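PDB 4JM1: BDI-0842-like domain-containing protein from Parabacteroides distasonis, which is of unknown function but adopts a compact alpha/beta fold resembling the prodomain of alpha-lytic protease. Local coordinates for residues A2-K16 with V19-A31. Numbering follows the deposited sequence.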
loop_
_atom_site.group_PDB
_atom_site.type_symbol
_atom_site.label_atom_id
_atom_site.label_comp_id
_atom_site.label_asym_id
_atom_site.label_seq_id
_atom_site.Cartn_x
_atom_site.Cartn_y
_atom_site.Cartn_z
ATOM N N ALA A 2 -4.798 -8.846 6.821
ATOM C CA ALA A 2 -4.636 -8.418 5.446
ATOM C C ALA A 2 -3.899 -9.411 4.547
ATOM O O ALA A 2 -3.727 -9.134 3.360
ATOM C CB ALA A 2 -3.913 -7.061 5.420
ATOM N N ASP A 3 -3.428 -10.532 5.087
ATOM C CA ASP A 3 -2.571 -11.447 4.302
ATOM C C ASP A 3 -3.234 -11.966 3.032
ATOM O O ASP A 3 -2.591 -12.050 2.003
ATOM C CB ASP A 3 -2.100 -12.660 5.121
ATOM C CG ASP A 3 -1.048 -12.318 6.186
ATOM O OD1 ASP A 3 -0.546 -11.174 6.252
ATOM O OD2 ASP A 3 -0.700 -13.237 6.959
ATOM N N LYS A 4 -4.504 -12.340 3.100
ATOM C CA LYS A 4 -5.154 -12.886 1.913
ATOM C C LYS A 4 -5.298 -11.833 0.822
ATOM O O LYS A 4 -5.051 -12.114 -0.364
ATOM C CB LYS A 4 -6.492 -13.536 2.254
ATOM C CG LYS A 4 -6.207 -14.818 3.112
ATOM C CD LYS A 4 -7.374 -15.667 3.479
ATOM C CE LYS A 4 -6.837 -16.916 4.234
ATOM N NZ LYS A 4 -7.925 -17.793 4.734
ATOM N N TYR A 5 -5.665 -10.624 1.228
ATOM C CA TYR A 5 -5.745 -9.520 0.265
ATOM C C TYR A 5 -4.382 -9.199 -0.351
ATOM O O TYR A 5 -4.259 -9.112 -1.572
ATOM C CB TYR A 5 -6.382 -8.276 0.909
ATOM C CG TYR A 5 -6.479 -7.104 -0.039
ATOM C CD1 TYR A 5 -7.320 -7.131 -1.137
ATOM C CD2 TYR A 5 -5.677 -5.976 0.127
ATOM C CE1 TYR A 5 -7.373 -6.071 -2.034
ATOM C CE2 TYR A 5 -5.745 -4.920 -0.758
ATOM C CZ TYR A 5 -6.555 -4.974 -1.850
ATOM O OH TYR A 5 -6.618 -3.929 -2.729
ATOM N N ILE A 6 -3.365 -9.070 0.501
ATOM C CA ILE A 6 -2.013 -8.794 0.016
ATOM C C ILE A 6 -1.575 -9.894 -0.982
ATOM O O ILE A 6 -1.001 -9.603 -2.041
ATOM C CB ILE A 6 -1.019 -8.684 1.198
ATOM C CG1 ILE A 6 -1.265 -7.352 1.924
ATOM C CG2 ILE A 6 0.455 -8.762 0.706
ATOM C CD1 ILE A 6 -0.545 -7.240 3.233
ATOM N N ASP A 7 -1.843 -11.153 -0.614
ATOM C CA ASP A 7 -1.446 -12.259 -1.497
ATOM C C ASP A 7 -2.207 -12.313 -2.817
ATOM O O ASP A 7 -1.773 -12.976 -3.763
ATOM C CB ASP A 7 -1.464 -13.603 -0.758
ATOM C CG ASP A 7 -0.434 -13.694 0.364
ATOM O OD1 ASP A 7 0.487 -12.837 0.421
ATOM O OD2 ASP A 7 -0.560 -14.641 1.195
ATOM N N THR A 8 -3.344 -11.630 -2.897
ATOM C CA THR A 8 -4.106 -11.522 -4.135
ATOM C C THR A 8 -3.632 -10.369 -5.020
ATOM O O THR A 8 -3.629 -10.496 -6.237
ATOM C CB THR A 8 -5.592 -11.445 -3.838
ATOM O OG1 THR A 8 -5.991 -12.644 -3.165
ATOM C CG2 THR A 8 -6.439 -11.300 -5.106
ATOM N N ILE A 9 -3.242 -9.253 -4.423
ATOM C CA ILE A 9 -2.820 -8.108 -5.220
ATOM C C ILE A 9 -1.337 -8.164 -5.607
ATOM O O ILE A 9 -0.943 -7.497 -6.567
ATOM C CB ILE A 9 -3.143 -6.741 -4.542
ATOM C CG1 ILE A 9 -2.370 -6.539 -3.231
ATOM C CG2 ILE A 9 -4.653 -6.591 -4.280
ATOM C CD1 ILE A 9 -2.464 -5.086 -2.687
ATOM N N THR A 10 -0.518 -8.915 -4.845
ATOM C CA THR A 10 0.922 -8.954 -5.097
ATOM C C THR A 10 1.219 -9.573 -6.460
ATOM O O THR A 10 0.840 -10.699 -6.755
ATOM C CB THR A 10 1.661 -9.693 -3.958
ATOM O OG1 THR A 10 1.500 -8.927 -2.746
ATOM C CG2 THR A 10 3.147 -9.831 -4.261
ATOM N N GLY A 11 1.935 -8.808 -7.286
ATOM C CA GLY A 11 2.196 -9.220 -8.646
ATOM C C GLY A 11 1.006 -9.193 -9.567
ATOM O O GLY A 11 1.066 -9.742 -10.659
ATOM N N PHE A 12 -0.101 -8.625 -9.098
ATOM C CA PHE A 12 -1.305 -8.453 -9.895
ATOM C C PHE A 12 -1.506 -6.961 -10.207
ATOM O O PHE A 12 -1.511 -6.567 -11.347
ATOM C CB PHE A 12 -2.544 -9.038 -9.187
ATOM C CG PHE A 12 -3.792 -8.782 -9.926
ATOM C CD1 PHE A 12 -4.052 -9.485 -11.089
ATOM C CD2 PHE A 12 -4.716 -7.850 -9.471
ATOM C CE1 PHE A 12 -5.204 -9.241 -11.815
ATOM C CE2 PHE A 12 -5.891 -7.604 -10.186
ATOM C CZ PHE A 12 -6.138 -8.310 -11.355
ATOM N N SER A 13 -1.657 -6.162 -9.164
ATOM C CA SER A 13 -1.902 -4.731 -9.270
ATOM C C SER A 13 -0.813 -3.883 -8.586
ATOM O O SER A 13 -0.868 -2.635 -8.560
ATOM C CB SER A 13 -3.273 -4.395 -8.707
ATOM O OG SER A 13 -3.401 -4.906 -7.404
ATOM N N CYS A 14 0.182 -4.572 -8.038
ATOM C CA CYS A 14 1.340 -3.950 -7.442
ATOM C C CYS A 14 2.472 -4.966 -7.418
ATOM O O CYS A 14 2.275 -6.109 -7.853
ATOM C CB CYS A 14 1.019 -3.464 -6.050
ATOM S SG CYS A 14 0.766 -4.815 -4.827
ATOM N N GLU A 15 3.667 -4.554 -6.998
ATOM C CA GLU A 15 4.788 -5.476 -6.912
ATOM C C GLU A 15 5.008 -6.090 -5.550
ATOM O O GLU A 15 5.417 -7.240 -5.470
ATOM C CB GLU A 15 6.066 -4.848 -7.472
ATOM C CG GLU A 15 5.873 -4.571 -8.962
ATOM C CD GLU A 15 7.112 -4.289 -9.765
ATOM O OE1 GLU A 15 8.238 -4.528 -9.285
ATOM O OE2 GLU A 15 6.926 -3.819 -10.926
ATOM N N LYS A 16 4.707 -5.336 -4.490
ATOM C CA LYS A 16 4.849 -5.804 -3.115
ATOM C C LYS A 16 3.928 -4.945 -2.245
ATOM O O LYS A 16 3.626 -3.809 -2.593
ATOM C CB LYS A 16 6.318 -5.700 -2.659
ATOM C CG LYS A 16 6.647 -6.412 -1.347
ATOM C CD LYS A 16 8.151 -6.515 -1.083
ATOM C CE LYS A 16 8.436 -7.070 0.328
ATOM N NZ LYS A 16 9.846 -7.601 0.553
ATOM N N VAL A 19 1.104 -4.581 5.492
ATOM C CA VAL A 19 0.544 -3.765 6.582
ATOM C C VAL A 19 1.633 -3.533 7.615
ATOM O O VAL A 19 2.364 -4.440 8.011
ATOM C CB VAL A 19 -0.709 -4.416 7.193
ATOM C CG1 VAL A 19 -1.207 -3.676 8.463
ATOM C CG2 VAL A 19 -1.832 -4.497 6.157
ATOM N N THR A 20 1.736 -2.294 8.054
ATOM C CA THR A 20 2.783 -1.901 8.989
ATOM C C THR A 20 2.187 -1.800 10.397
ATOM O O THR A 20 0.949 -1.750 10.592
ATOM C CB THR A 20 3.435 -0.571 8.529
ATOM O OG1 THR A 20 2.436 0.445 8.364
ATOM C CG2 THR A 20 4.193 -0.755 7.211
ATOM N N ASP A 21 3.081 -1.776 11.386
ATOM C CA ASP A 21 2.634 -1.810 12.787
ATOM C C ASP A 21 1.754 -0.626 13.172
ATOM O O ASP A 21 0.883 -0.731 14.040
ATOM C CB ASP A 21 3.836 -1.880 13.749
ATOM C CG ASP A 21 4.576 -3.226 13.696
ATOM O OD1 ASP A 21 4.041 -4.224 13.131
ATOM O OD2 ASP A 21 5.724 -3.265 14.209
ATOM N N ASN A 22 1.956 0.498 12.497
ATOM C CA ASN A 22 1.180 1.698 12.776
ATOM C C ASN A 22 -0.151 1.747 12.034
ATOM O O ASN A 22 -0.843 2.763 12.084
ATOM C CB ASN A 22 2.018 2.952 12.483
ATOM C CG ASN A 22 2.368 3.112 11.011
ATOM O OD1 ASN A 22 2.004 2.289 10.181
ATOM N ND2 ASN A 22 3.124 4.168 10.692
ATOM N N GLY A 23 -0.513 0.646 11.354
ATOM C CA GLY A 23 -1.847 0.483 10.794
ATOM C C GLY A 23 -2.115 0.886 9.362
ATOM O O GLY A 23 -3.265 0.904 8.945
ATOM N N PHE A 24 -1.066 1.209 8.614
ATOM C CA PHE A 24 -1.226 1.536 7.201
ATOM C C PHE A 24 -0.949 0.322 6.323
ATOM O O PHE A 24 -0.112 -0.527 6.640
ATOM C CB PHE A 24 -0.319 2.704 6.788
ATOM C CG PHE A 24 -0.734 4.029 7.385
ATOM C CD1 PHE A 24 -0.256 4.435 8.610
ATOM C CD2 PHE A 24 -1.607 4.849 6.732
ATOM C CE1 PHE A 24 -0.643 5.654 9.175
ATOM C CE2 PHE A 24 -2.004 6.076 7.284
ATOM C CZ PHE A 24 -1.512 6.478 8.489
ATOM N N LEU A 25 -1.634 0.288 5.193
ATOM C CA LEU A 25 -1.337 -0.677 4.119
ATOM C C LEU A 25 -0.453 0.049 3.121
ATOM O O LEU A 25 -0.877 1.044 2.526
ATOM C CB LEU A 25 -2.617 -1.188 3.448
ATOM C CG LEU A 25 -2.438 -2.070 2.210
ATOM C CD1 LEU A 25 -1.564 -3.288 2.478
ATOM C CD2 LEU A 25 -3.831 -2.480 1.685
ATOM N N VAL A 26 0.771 -0.443 2.985
ATOM C CA VAL A 26 1.776 0.132 2.102
ATOM C C VAL A 26 1.885 -0.729 0.843
ATOM O O VAL A 26 2.040 -1.967 0.939
ATOM C CB VAL A 26 3.142 0.238 2.772
ATOM C CG1 VAL A 26 4.172 0.842 1.801
ATOM C CG2 VAL A 26 3.057 1.068 4.075
ATOM N N ILE A 27 1.722 -0.074 -0.305
ATOM C CA ILE A 27 1.703 -0.728 -1.596
ATOM C C ILE A 27 2.794 -0.134 -2.483
ATOM O O ILE A 27 2.809 1.077 -2.722
ATOM C CB ILE A 27 0.306 -0.625 -2.232
ATOM C CG1 ILE A 27 -0.737 -1.312 -1.293
ATOM C CG2 ILE A 27 0.297 -1.250 -3.616
ATOM C CD1 ILE A 27 -2.182 -1.178 -1.678
ATOM N N ALA A 28 3.675 -1.010 -2.975
ATOM C CA ALA A 28 4.816 -0.612 -3.802
ATOM C C ALA A 28 4.498 -0.915 -5.268
ATOM O O ALA A 28 4.166 -2.050 -5.615
ATOM C CB ALA A 28 6.084 -1.341 -3.360
ATOM N N ILE A 29 4.626 0.113 -6.105
ATOM C CA ILE A 29 4.377 0.038 -7.539
ATOM C C ILE A 29 5.620 0.462 -8.339
ATOM O O ILE A 29 6.555 1.094 -7.809
ATOM C CB ILE A 29 3.159 0.936 -7.962
ATOM C CG1 ILE A 29 3.446 2.417 -7.668
ATOM C CG2 ILE A 29 1.888 0.467 -7.261
ATOM C CD1 ILE A 29 2.521 3.361 -8.410
ATOM N N ASP A 30 5.643 0.068 -9.618
ATOM C CA ASP A 30 6.711 0.503 -10.507
ATOM C C ASP A 30 6.389 1.910 -11.042
ATOM O O ASP A 30 5.909 2.084 -12.165
ATOM C CB ASP A 30 6.901 -0.503 -11.646
ATOM C CG ASP A 30 8.163 -0.245 -12.450
ATOM O OD1 ASP A 30 9.057 0.512 -11.994
ATOM O OD2 ASP A 30 8.247 -0.822 -13.560
ATOM N N ALA A 31 6.639 2.913 -10.212
ATOM C CA ALA A 31 6.195 4.273 -10.480
ATOM C C ALA A 31 7.103 4.986 -11.474
ATOM O O ALA A 31 8.312 4.890 -11.398
ATOM C CB ALA A 31 6.143 5.069 -9.182
#
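With CG anti to the backbone N (chi1 173°), Leu25 sends its two methyls to different helical partners: CD2 meets Tyr5 CE2 at the edge of the ring, near its plane, at 3.9 Å, while CD1 lies 4.1 Å from Ile6 CG1. These contacts pack helix 3-9 over one face of the mixed sheet in this alpha/beta fold, its axis 11.3 Å from that of strand 24-29 and almost parallel to it, at 9°. In Ile27, CG1 sits beside the backbone N (chi1 -60°) and CG2 anti to it, which sends CD1 to Ile9 CD1 at 4.0 Å and CG2 to Cys14. Helix 38-50 shares this core, since Phe44 touches both Tyr5 and Ile27, and Tyr5 OH is hydrogen-bonded to Glu47. Beyond the helix the chain turns back and joins the sheet as edge strand 16-19, entering through a classic beta bulge in which Glu15 and Lys16 both face Ala28. Two backbone bonds define it: Glu15 N to Ala28 O, 2.9 Å, and Ala28 N to Lys16 O, 2.8 Å and almost straight. Next to the bulge, Glu15 OE2 lies 4.2 Å from Asp30 OD2, a like-charge approach probably eased by the salt bridge from Asp30 OD1 to Lys65. Packing is tight just before the bulge in sequence, where Cys14 CB presses on Ile27 CG2 at 3.4 Å.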